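Local coordinates for 3,5-epimerase/4-reductase (Arabidopsis thaliana, PDB 4QQR), which catalyses the 3,5-epimerisation of dTDP-4-keto-6-deoxy-glucose and the NADPH-dependent reduction of the product to dTDP-beta-L-rhamnose, at residues 197-202 with 221-226. Sequence-based numbering, arbitrary orientation.
Sequences MTILDE and FTNPGV
Asn223 joins the loop after strand 217-220 to the lead-in of helix 200-212 through both its backbone and its side chain, a worked example of an asparagine tying a loop to the start of a helix. The backbone bond runs from Asn223 N to Met197 O (2.9 Å), with the donor tilted 19° from the carbonyl plane. The amide oxygen adds a second: Asn223 OD1 accepts from Ile199 N at 2.9 Å, the donor lying nearly in line with the amide C=O. With CG anti to the carbonyl carbon (chi1 -68°), the amide reaches across to Ile199, the N-cap residue. Its other end, ND2, makes a weak bond to Glu202 OE1 and also donates to Met280 O. Glu202, its chain extended, is held in turn by Ser285 and by Met280 N, linking the contact to helix 282-291 and the loop before it.

Water bridges the segments as well, accepting from Met197 N and lying 2.9 Å from both Asn223 O and Gly225 O.

Van der Waals contacts here are carbon to oxygen: Ile199 CG1 lies against Asn223 OD1, and the Thr222 methyl CG2 against Thr198 OG1, the two threonine side chains crossing at about a right angle. Thr198 OG1 sits 2.9 Å from Phe221 O and is bonded to Arg167 N.

Hydrogen bonding thus carries this buried junction: both ends of the Asn223 amide are satisfied, which probably fixes its flip and holds the helix start against the edge-strand loop.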
# COMPACT_ATOMS: atom_id res chain seq x y z
N MET A 197 20.55 -3.83 -15.29
CA MET A 197 21.29 -3.23 -14.18
C MET A 197 21.43 -1.74 -14.41
O MET A 197 21.30 -1.25 -15.54
CB MET A 197 22.69 -3.86 -14.03
CG MET A 197 22.74 -5.39 -14.02
SD MET A 197 24.19 -6.03 -13.16
CE MET A 197 23.85 -7.80 -13.19
N THR A 198 21.70 -1.02 -13.33
CA THR A 198 21.76 0.44 -13.35
C THR A 198 23.19 0.93 -13.11
O THR A 198 23.77 0.65 -12.06
CB THR A 198 20.81 1.03 -12.26
OG1 THR A 198 19.48 0.55 -12.46
CG2 THR A 198 20.81 2.54 -12.28
N ILE A 199 23.76 1.68 -14.05
CA ILE A 199 25.06 2.29 -13.81
C ILE A 199 24.88 3.68 -13.21
O ILE A 199 24.66 4.65 -13.93
CB ILE A 199 25.89 2.43 -15.08
CG1 ILE A 199 26.01 1.10 -15.81
CG2 ILE A 199 27.26 2.97 -14.73
CD1 ILE A 199 26.62 0.03 -14.96
N LEU A 200 24.95 3.77 -11.88
CA LEU A 200 24.67 5.04 -11.18
C LEU A 200 25.46 6.23 -11.71
O LEU A 200 24.94 7.34 -11.77
CB LEU A 200 24.89 4.90 -9.68
CG LEU A 200 24.02 3.90 -8.93
CD1 LEU A 200 24.41 3.85 -7.46
CD2 LEU A 200 22.53 4.23 -9.11
N ASP A 201 26.72 6.01 -12.08
CA ASP A 201 27.59 7.08 -12.57
C ASP A 201 27.05 7.72 -13.84
O ASP A 201 27.18 8.93 -14.01
CB ASP A 201 29.00 6.54 -12.83
CG ASP A 201 29.73 6.19 -11.55
OD1 ASP A 201 30.68 6.91 -11.20
OD2 ASP A 201 29.34 5.19 -10.90
N GLU A 202 26.46 6.92 -14.72
CA GLU A 202 25.81 7.45 -15.92
C GLU A 202 24.35 7.89 -15.66
O GLU A 202 23.94 8.96 -16.10
CB GLU A 202 25.83 6.43 -17.05
CG GLU A 202 25.12 6.92 -18.30
CD GLU A 202 25.08 5.86 -19.39
OE1 GLU A 202 25.34 4.68 -19.08
OE2 GLU A 202 24.80 6.21 -20.57
N PHE A 221 14.66 2.26 -15.27
CA PHE A 221 15.83 3.11 -15.04
C PHE A 221 17.10 2.26 -14.91
O PHE A 221 17.90 2.44 -13.99
CB PHE A 221 15.62 4.02 -13.81
CG PHE A 221 16.37 5.33 -13.88
CD1 PHE A 221 16.10 6.23 -14.89
CD2 PHE A 221 17.34 5.64 -12.96
CE1 PHE A 221 16.79 7.42 -14.97
CE2 PHE A 221 18.03 6.84 -13.04
CZ PHE A 221 17.74 7.72 -14.06
N THR A 222 17.26 1.33 -15.84
CA THR A 222 18.44 0.50 -15.92
C THR A 222 18.97 0.79 -17.30
O THR A 222 18.25 1.32 -18.13
CB THR A 222 18.09 -0.98 -15.79
OG1 THR A 222 16.91 -1.26 -16.56
CG2 THR A 222 17.80 -1.31 -14.36
N ASN A 223 20.25 0.49 -17.54
CA ASN A 223 20.84 0.66 -18.85
C ASN A 223 20.24 -0.35 -19.80
O ASN A 223 19.81 -1.42 -19.36
CB ASN A 223 22.35 0.46 -18.80
CG ASN A 223 23.04 1.55 -18.03
OD1 ASN A 223 23.01 1.56 -16.81
ND2 ASN A 223 23.68 2.47 -18.74
N PRO A 224 20.16 0.00 -21.09
CA PRO A 224 19.67 -0.94 -22.10
C PRO A 224 20.49 -2.24 -22.11
O PRO A 224 21.68 -2.19 -21.84
CB PRO A 224 19.84 -0.17 -23.41
CG PRO A 224 19.69 1.27 -23.01
CD PRO A 224 20.25 1.38 -21.61
N GLY A 225 19.84 -3.37 -22.39
CA GLY A 225 20.51 -4.66 -22.43
C GLY A 225 20.63 -5.39 -21.09
O GLY A 225 20.14 -4.92 -20.05
N VAL A 226 21.29 -6.55 -21.12
CA VAL A 226 21.52 -7.33 -19.91
C VAL A 226 22.97 -7.82 -19.78
O VAL A 226 23.62 -8.09 -20.80
CB VAL A 226 20.57 -8.54 -19.85
CG1 VAL A 226 19.14 -8.08 -19.60
CG2 VAL A 226 20.65 -9.34 -21.15
O HOH W 1 21.08 -3.41 -17.75